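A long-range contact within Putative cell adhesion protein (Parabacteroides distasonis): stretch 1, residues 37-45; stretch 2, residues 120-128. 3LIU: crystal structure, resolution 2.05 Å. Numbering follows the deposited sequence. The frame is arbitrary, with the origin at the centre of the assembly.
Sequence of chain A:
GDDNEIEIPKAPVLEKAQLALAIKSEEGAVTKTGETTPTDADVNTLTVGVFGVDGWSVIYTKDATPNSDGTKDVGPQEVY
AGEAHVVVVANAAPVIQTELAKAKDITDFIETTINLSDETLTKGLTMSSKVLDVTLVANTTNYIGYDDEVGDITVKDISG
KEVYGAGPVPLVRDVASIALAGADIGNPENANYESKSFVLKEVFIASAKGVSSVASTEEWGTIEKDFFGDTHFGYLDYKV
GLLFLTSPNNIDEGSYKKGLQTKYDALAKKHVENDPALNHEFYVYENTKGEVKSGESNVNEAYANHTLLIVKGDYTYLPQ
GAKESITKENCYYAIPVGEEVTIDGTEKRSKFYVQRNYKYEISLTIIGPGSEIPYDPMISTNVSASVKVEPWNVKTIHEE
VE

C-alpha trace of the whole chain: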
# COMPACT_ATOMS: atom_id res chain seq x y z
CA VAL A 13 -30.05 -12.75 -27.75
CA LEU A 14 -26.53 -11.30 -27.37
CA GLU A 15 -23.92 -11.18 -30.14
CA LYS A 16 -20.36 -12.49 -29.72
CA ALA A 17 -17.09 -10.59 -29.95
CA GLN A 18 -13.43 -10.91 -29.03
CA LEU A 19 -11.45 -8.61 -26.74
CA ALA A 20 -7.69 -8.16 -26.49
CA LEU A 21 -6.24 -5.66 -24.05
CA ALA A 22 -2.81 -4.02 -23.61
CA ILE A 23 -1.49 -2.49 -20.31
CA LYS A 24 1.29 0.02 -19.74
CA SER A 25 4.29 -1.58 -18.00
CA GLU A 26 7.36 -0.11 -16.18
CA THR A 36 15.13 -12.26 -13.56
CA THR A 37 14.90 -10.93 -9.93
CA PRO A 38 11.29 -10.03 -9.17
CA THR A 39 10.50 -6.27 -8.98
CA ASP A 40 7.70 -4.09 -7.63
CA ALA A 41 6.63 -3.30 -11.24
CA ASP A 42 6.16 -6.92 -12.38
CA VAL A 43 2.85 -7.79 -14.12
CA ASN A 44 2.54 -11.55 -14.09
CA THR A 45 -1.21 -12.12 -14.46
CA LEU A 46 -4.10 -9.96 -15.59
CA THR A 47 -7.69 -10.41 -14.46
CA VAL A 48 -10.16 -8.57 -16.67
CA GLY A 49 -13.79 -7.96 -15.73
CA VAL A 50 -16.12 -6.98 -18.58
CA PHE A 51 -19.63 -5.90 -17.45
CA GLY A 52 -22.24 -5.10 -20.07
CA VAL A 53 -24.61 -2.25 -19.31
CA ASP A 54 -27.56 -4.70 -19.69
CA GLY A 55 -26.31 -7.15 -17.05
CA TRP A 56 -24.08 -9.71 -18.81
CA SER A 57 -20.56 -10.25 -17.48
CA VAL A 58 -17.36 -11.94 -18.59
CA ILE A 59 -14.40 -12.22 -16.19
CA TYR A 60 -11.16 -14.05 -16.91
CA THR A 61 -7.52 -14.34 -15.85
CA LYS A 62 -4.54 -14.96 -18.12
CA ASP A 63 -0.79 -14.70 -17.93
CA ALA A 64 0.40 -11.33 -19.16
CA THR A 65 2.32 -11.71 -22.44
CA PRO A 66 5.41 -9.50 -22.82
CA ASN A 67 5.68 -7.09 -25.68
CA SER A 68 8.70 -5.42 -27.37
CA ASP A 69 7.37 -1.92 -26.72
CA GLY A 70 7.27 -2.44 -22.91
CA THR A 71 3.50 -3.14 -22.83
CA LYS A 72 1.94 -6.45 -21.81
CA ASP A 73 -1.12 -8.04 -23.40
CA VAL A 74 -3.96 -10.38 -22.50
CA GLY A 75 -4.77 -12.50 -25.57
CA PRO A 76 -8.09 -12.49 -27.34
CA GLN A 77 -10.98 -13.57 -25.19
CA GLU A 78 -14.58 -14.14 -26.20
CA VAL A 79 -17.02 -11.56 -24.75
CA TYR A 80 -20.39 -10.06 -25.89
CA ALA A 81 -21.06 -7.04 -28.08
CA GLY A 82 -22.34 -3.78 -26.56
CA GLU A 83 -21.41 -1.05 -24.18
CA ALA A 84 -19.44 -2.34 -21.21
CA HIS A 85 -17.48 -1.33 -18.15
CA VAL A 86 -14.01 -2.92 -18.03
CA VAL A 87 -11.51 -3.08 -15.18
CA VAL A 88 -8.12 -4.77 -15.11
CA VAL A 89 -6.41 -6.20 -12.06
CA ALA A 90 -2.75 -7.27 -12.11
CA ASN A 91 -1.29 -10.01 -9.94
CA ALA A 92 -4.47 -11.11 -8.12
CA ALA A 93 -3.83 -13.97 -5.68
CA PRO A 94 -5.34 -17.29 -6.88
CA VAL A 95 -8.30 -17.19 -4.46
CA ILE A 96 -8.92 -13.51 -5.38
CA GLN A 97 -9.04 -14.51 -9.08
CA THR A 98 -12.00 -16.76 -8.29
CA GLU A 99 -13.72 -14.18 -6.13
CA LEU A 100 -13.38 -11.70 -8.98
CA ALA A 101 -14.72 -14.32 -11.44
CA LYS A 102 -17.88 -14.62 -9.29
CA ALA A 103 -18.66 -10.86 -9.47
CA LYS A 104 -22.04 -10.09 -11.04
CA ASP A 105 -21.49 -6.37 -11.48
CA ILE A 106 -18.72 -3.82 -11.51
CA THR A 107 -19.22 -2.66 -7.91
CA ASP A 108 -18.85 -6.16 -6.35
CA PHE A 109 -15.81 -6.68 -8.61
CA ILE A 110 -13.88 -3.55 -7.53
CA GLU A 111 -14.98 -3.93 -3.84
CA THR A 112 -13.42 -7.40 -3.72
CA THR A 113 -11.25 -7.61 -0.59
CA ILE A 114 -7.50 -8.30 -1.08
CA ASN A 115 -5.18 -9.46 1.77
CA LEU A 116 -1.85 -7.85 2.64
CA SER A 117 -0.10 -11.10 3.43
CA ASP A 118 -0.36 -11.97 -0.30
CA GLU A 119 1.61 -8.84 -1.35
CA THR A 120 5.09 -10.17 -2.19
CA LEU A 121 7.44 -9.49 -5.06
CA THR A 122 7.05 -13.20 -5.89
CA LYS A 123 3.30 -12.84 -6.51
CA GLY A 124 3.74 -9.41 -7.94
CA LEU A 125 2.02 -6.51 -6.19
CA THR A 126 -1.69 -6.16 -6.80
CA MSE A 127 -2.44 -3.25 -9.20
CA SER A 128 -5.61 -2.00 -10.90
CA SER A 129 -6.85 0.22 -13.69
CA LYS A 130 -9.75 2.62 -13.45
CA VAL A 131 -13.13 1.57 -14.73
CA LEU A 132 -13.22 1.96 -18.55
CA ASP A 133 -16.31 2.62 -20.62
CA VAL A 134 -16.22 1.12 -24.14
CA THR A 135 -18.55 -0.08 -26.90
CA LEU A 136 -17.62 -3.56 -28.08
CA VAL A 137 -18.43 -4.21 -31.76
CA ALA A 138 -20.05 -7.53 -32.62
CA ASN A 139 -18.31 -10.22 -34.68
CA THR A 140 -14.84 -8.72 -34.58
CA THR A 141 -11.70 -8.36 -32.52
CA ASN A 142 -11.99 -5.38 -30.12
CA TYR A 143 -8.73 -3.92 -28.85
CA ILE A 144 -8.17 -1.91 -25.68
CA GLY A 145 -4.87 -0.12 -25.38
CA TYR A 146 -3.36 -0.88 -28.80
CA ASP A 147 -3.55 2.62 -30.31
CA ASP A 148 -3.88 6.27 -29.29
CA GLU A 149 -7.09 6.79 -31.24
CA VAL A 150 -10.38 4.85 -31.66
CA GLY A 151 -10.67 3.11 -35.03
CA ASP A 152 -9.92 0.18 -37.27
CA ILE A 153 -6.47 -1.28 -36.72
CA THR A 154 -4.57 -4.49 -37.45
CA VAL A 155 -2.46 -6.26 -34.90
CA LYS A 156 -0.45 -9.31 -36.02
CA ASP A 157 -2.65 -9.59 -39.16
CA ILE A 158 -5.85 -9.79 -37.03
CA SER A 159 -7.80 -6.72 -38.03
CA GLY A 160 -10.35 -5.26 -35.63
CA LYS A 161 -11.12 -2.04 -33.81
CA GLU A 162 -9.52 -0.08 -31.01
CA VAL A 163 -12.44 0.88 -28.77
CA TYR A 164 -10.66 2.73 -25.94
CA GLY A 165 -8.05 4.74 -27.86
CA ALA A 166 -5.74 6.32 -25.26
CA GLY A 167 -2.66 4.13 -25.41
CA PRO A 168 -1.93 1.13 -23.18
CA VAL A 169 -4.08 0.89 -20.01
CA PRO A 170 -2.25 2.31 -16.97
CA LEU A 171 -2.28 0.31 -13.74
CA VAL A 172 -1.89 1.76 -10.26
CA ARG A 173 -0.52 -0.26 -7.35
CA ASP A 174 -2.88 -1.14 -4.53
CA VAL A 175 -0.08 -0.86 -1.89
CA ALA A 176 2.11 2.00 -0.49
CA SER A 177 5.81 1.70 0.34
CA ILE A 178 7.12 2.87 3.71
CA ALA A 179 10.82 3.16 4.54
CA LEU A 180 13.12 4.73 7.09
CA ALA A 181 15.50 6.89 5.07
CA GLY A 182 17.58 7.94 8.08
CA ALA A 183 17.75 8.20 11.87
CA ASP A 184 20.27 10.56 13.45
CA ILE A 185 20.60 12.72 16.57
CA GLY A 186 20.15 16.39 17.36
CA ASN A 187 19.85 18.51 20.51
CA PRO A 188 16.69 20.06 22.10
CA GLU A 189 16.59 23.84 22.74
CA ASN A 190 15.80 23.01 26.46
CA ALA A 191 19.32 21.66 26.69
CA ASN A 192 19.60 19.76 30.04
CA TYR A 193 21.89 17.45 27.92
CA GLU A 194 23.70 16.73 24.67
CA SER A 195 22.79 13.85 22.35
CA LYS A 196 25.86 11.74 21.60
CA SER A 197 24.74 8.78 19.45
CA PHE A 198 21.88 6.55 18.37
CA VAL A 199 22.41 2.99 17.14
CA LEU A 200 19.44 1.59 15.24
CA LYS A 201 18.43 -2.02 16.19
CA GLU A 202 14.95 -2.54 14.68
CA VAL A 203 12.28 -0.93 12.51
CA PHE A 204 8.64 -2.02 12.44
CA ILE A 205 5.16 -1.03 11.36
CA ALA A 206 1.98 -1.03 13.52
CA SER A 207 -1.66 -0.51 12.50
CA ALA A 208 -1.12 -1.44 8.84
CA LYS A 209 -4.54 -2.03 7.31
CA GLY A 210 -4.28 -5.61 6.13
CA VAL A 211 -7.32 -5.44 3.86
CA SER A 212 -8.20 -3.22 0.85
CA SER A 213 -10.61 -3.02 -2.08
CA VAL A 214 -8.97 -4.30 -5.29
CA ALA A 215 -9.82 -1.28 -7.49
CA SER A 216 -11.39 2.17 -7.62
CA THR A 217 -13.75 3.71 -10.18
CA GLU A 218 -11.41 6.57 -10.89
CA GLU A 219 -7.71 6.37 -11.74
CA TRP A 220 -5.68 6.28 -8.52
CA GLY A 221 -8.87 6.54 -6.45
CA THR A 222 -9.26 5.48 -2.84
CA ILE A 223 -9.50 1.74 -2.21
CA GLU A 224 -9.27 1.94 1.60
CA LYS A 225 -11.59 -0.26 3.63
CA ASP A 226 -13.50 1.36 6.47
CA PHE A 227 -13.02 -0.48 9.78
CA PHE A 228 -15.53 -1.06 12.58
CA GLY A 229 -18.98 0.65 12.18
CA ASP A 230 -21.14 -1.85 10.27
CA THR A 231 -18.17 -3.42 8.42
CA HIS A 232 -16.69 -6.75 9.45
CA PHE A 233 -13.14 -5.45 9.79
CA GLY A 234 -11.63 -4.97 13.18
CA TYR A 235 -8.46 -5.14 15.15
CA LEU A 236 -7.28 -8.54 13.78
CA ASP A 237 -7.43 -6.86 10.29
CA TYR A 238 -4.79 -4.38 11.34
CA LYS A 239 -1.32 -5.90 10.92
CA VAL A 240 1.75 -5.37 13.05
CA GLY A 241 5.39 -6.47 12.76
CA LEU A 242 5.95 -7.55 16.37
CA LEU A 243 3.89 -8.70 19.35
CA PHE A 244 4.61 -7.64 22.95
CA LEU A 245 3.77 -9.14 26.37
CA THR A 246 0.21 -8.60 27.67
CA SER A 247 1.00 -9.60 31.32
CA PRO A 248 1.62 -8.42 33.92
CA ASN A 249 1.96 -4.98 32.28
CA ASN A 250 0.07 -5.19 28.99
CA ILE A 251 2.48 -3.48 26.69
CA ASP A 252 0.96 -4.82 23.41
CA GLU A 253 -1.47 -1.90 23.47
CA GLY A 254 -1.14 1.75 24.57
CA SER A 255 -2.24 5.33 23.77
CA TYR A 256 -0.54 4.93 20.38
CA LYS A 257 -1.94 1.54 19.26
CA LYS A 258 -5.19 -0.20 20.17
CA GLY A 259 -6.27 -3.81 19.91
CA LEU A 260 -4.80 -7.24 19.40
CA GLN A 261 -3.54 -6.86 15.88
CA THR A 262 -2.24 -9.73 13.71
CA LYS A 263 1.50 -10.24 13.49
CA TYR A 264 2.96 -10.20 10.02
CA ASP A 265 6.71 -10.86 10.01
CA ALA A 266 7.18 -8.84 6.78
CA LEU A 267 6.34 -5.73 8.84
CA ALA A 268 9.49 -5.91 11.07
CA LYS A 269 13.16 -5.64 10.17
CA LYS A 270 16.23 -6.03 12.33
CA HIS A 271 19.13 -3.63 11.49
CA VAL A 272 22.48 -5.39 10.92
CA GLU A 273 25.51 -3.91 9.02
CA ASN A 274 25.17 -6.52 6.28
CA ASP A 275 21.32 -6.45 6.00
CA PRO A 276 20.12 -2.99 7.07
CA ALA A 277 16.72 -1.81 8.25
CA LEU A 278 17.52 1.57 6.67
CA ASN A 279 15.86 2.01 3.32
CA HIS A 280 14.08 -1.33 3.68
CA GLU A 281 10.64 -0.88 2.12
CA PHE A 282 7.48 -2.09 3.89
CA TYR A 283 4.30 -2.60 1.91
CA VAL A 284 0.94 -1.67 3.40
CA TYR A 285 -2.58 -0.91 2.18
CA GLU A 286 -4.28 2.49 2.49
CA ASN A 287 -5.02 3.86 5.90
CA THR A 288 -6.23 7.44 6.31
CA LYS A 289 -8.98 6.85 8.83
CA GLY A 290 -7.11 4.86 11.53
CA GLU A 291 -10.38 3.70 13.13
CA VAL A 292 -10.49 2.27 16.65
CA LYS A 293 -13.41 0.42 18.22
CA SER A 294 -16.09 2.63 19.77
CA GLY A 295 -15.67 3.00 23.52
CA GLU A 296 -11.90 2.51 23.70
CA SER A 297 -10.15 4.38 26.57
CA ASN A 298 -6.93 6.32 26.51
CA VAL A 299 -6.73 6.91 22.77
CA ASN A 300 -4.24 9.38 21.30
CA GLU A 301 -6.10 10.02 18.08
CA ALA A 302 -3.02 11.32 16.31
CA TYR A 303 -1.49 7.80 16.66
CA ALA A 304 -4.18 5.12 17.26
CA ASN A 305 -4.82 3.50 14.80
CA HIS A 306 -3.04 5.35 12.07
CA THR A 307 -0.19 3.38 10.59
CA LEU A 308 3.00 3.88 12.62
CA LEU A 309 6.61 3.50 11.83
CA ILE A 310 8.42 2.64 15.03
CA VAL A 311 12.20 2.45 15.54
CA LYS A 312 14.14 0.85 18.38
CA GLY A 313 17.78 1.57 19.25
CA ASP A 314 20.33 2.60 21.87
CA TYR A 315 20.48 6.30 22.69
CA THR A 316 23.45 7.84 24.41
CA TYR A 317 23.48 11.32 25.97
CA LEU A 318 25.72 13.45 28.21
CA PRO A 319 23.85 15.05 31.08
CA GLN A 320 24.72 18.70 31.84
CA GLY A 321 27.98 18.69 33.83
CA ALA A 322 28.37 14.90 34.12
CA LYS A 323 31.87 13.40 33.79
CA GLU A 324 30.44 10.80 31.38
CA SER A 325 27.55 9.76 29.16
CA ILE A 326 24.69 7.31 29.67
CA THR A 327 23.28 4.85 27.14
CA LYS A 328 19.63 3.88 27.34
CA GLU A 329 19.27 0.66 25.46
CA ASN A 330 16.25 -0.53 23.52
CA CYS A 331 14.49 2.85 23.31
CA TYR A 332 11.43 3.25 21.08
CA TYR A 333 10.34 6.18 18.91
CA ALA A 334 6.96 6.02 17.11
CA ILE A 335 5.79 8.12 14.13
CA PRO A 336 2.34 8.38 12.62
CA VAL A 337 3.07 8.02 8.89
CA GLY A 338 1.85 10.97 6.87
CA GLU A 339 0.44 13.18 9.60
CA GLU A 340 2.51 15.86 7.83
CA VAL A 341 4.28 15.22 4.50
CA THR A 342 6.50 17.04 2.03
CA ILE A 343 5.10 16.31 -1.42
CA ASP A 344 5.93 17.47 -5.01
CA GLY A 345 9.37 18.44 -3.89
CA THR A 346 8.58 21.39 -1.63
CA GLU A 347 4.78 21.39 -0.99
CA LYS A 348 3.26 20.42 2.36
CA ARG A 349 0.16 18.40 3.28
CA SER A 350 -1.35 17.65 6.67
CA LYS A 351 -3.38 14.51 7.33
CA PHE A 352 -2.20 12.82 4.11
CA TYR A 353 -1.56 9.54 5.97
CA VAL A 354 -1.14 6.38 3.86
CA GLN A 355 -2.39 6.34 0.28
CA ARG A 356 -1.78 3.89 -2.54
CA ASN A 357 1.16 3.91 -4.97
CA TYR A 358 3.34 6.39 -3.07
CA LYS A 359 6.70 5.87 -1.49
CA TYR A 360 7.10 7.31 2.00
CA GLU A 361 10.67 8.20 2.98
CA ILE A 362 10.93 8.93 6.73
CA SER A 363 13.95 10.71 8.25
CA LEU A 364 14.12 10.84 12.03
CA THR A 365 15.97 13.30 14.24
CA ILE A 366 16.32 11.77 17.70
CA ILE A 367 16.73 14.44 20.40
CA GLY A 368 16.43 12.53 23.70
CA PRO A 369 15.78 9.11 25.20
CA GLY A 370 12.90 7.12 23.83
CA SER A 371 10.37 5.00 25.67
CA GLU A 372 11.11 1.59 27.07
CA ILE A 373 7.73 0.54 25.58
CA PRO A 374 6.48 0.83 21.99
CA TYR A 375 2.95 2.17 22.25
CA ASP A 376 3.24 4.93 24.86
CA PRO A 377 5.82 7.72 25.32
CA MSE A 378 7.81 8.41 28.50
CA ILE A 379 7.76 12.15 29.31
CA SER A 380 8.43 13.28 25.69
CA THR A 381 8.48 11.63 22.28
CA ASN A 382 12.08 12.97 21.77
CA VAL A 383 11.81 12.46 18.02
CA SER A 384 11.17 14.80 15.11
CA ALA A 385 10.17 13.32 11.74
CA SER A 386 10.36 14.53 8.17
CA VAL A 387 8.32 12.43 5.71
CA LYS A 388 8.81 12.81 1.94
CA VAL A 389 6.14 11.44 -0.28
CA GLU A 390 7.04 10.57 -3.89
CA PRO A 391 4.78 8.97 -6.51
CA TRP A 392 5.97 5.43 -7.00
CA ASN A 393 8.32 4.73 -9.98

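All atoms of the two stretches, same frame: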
# COMPACT_ATOMS: atom_id res chain seq x y z
N THR A 37 15.33 -11.21 -11.31
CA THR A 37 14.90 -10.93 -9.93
C THR A 37 13.53 -10.26 -9.97
O THR A 37 13.30 -9.39 -10.80
CB THR A 37 15.87 -10.00 -9.19
N PRO A 38 12.60 -10.67 -9.09
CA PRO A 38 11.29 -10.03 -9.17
C PRO A 38 11.35 -8.58 -8.69
O PRO A 38 12.16 -8.27 -7.81
CB PRO A 38 10.41 -10.89 -8.25
CG PRO A 38 11.34 -11.52 -7.30
CD PRO A 38 12.68 -11.62 -7.97
N THR A 39 10.53 -7.72 -9.29
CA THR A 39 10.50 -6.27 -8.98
C THR A 39 9.07 -5.83 -8.64
O THR A 39 8.09 -6.51 -8.93
CB THR A 39 10.97 -5.39 -10.16
OG1 THR A 39 9.88 -5.24 -11.08
CG2 THR A 39 12.17 -6.01 -10.87
N ASP A 40 8.96 -4.63 -8.06
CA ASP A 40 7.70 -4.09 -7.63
C ASP A 40 6.90 -3.51 -8.82
O ASP A 40 5.87 -2.91 -8.64
CB ASP A 40 7.93 -3.05 -6.50
CG ASP A 40 8.69 -1.82 -6.96
OD1 ASP A 40 8.69 -1.61 -8.16
OD2 ASP A 40 9.27 -1.06 -6.14
N ALA A 41 7.38 -3.67 -10.05
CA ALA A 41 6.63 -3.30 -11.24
C ALA A 41 6.20 -4.53 -12.04
O ALA A 41 5.58 -4.39 -13.10
CB ALA A 41 7.46 -2.33 -12.15
N ASP A 42 6.52 -5.74 -11.58
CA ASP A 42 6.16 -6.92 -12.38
C ASP A 42 4.61 -7.05 -12.56
O ASP A 42 3.86 -6.83 -11.62
CB ASP A 42 6.67 -8.24 -11.77
CG ASP A 42 8.20 -8.36 -11.76
OD1 ASP A 42 8.91 -7.53 -12.36
OD2 ASP A 42 8.66 -9.32 -11.12
N VAL A 43 4.21 -7.44 -13.77
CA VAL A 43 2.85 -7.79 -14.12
C VAL A 43 2.89 -9.20 -14.60
O VAL A 43 3.33 -9.48 -15.71
CB VAL A 43 2.32 -6.85 -15.20
CG1 VAL A 43 0.98 -7.32 -15.72
CG2 VAL A 43 2.28 -5.40 -14.61
N ASN A 44 2.46 -10.12 -13.76
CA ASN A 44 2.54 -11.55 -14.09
C ASN A 44 1.22 -12.09 -14.65
O ASN A 44 1.18 -12.84 -15.61
CB ASN A 44 2.89 -12.30 -12.82
CG ASN A 44 4.19 -11.86 -12.26
OD1 ASN A 44 5.15 -11.72 -13.00
ND2 ASN A 44 4.25 -11.67 -10.95
N THR A 45 0.12 -11.69 -14.02
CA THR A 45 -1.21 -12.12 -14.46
C THR A 45 -2.06 -10.88 -14.59
O THR A 45 -1.83 -9.90 -13.88
CB THR A 45 -1.91 -13.10 -13.47
OG1 THR A 45 -2.14 -12.43 -12.22
CG2 THR A 45 -1.10 -14.39 -13.23
N THR A 120 3.65 -9.93 -2.05
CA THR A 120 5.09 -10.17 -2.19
C THR A 120 5.57 -9.89 -3.61
O THR A 120 4.79 -9.89 -4.57
CB THR A 120 5.41 -11.63 -1.88
OG1 THR A 120 4.76 -12.44 -2.85
CG2 THR A 120 4.91 -12.01 -0.45
N LEU A 121 6.87 -9.67 -3.75
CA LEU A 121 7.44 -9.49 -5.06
C LEU A 121 7.32 -10.80 -5.81
O LEU A 121 7.17 -10.79 -6.99
CB LEU A 121 8.87 -8.96 -5.00
CG LEU A 121 9.07 -7.60 -4.34
CD1 LEU A 121 10.53 -7.18 -4.45
CD2 LEU A 121 8.11 -6.55 -4.95
N THR A 122 7.29 -11.93 -5.14
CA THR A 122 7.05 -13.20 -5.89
C THR A 122 5.70 -13.29 -6.55
O THR A 122 5.63 -13.66 -7.70
CB THR A 122 7.30 -14.44 -5.04
OG1 THR A 122 8.61 -14.34 -4.50
CG2 THR A 122 7.22 -15.69 -5.90
N LYS A 123 4.62 -12.94 -5.85
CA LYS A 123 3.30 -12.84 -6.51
C LYS A 123 3.28 -11.75 -7.56
O LYS A 123 2.61 -11.86 -8.62
CB LYS A 123 2.19 -12.55 -5.51
CG LYS A 123 0.81 -12.34 -6.20
CD LYS A 123 -0.30 -12.17 -5.19
CE LYS A 123 -0.28 -10.75 -4.57
NZ LYS A 123 -0.62 -9.69 -5.47
N GLY A 124 4.01 -10.67 -7.28
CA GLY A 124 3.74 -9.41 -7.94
C GLY A 124 2.75 -8.65 -7.07
O GLY A 124 1.88 -9.24 -6.44
N LEU A 125 2.89 -7.34 -7.01
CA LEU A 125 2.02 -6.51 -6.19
C LEU A 125 0.70 -6.30 -6.90
O LEU A 125 0.65 -6.14 -8.12
CB LEU A 125 2.69 -5.15 -5.93
CG LEU A 125 4.02 -5.24 -5.19
CD1 LEU A 125 4.60 -3.89 -5.01
CD2 LEU A 125 3.79 -5.91 -3.81
N THR A 126 -0.40 -6.33 -6.16
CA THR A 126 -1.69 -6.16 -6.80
C THR A 126 -1.79 -4.73 -7.34
O THR A 126 -1.50 -3.77 -6.63
CB THR A 126 -2.86 -6.39 -5.84
OG1 THR A 126 -2.64 -7.59 -5.06
CG2 THR A 126 -4.17 -6.53 -6.67
N MSE A 127 -2.22 -4.58 -8.59
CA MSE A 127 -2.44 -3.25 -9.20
C MSE A 127 -3.78 -3.26 -9.93
O MSE A 127 -4.23 -4.32 -10.37
CB MSE A 127 -1.35 -2.96 -10.26
CG MSE A 127 0.05 -3.08 -9.79
SE MSE A 127 1.21 -3.54 -11.27
CE MSE A 127 2.86 -3.82 -10.22
N SER A 128 -4.38 -2.10 -10.13
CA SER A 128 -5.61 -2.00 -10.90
C SER A 128 -5.67 -0.78 -11.78
O SER A 128 -5.04 0.21 -11.50
CB SER A 128 -6.83 -1.94 -9.99
OG SER A 128 -6.64 -0.98 -8.97
O HOH W 1 4.81 -6.28 -8.95
O HOH W 2 6.82 -11.02 -9.67

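Contact between residues 37-45 and 120-128, two largely irregular segments at least 78 residues apart in sequence where they touch, which together bury 454 Å². The backbones come closest at Pro 38 and Leu 121 (CA to CA 5.7 Å) and at Asp 42 and Gly 124 (CA to CA 5.6 Å). Leu 121 gives up the most surface. Its CA-to-CB bond points toward the first stretch, with CB 4.1 Å from Pro 38 CB and CD2 3.7 Å from Asp 40 CA, so it packs on the proline ring and on the start of a type I turn, Thr 39 to Asp 42. That turn is closed by Asp 42 N to Thr 39 O (3.2 Å) and braced by Asp 42 OD2, which accepts from Thr 39 N (3.1 Å). Met 127, a selenomethionine, covers the next largest area on its stretch: CE lies 3.5 Å from both Asp 40 O and Asp 42 O, and SE meets Val 43 CG2 at 4.0 Å, a contact between apolar groups. Asp 40 CB bridges the two leucines of the second stretch, lying 3.8 Å from Leu 121 CD2 and 3.7 Å from Leu 125 CD1, while the Asp 40 carboxylate is hydrogen-bonded elsewhere in the structure. The one direct hydrogen bond across the contact runs from Asn 44 ND2 to Lys 123 O (2.9 Å). A side chain on Gly 124 would not fit here: an ideal CB would sit 2.8 Å from Asn 44 ND2, and the backbone angles themselves call for glycine. Water 1 donates to Asp 42 O (2.9 Å) and accepts from Leu 125 N (2.9 Å); water 2 accepts from Asn 44 ND2 (2.9 Å) and donates to Asp 42 OD2 (2.9 Å) and Leu 121 O (2.7 Å).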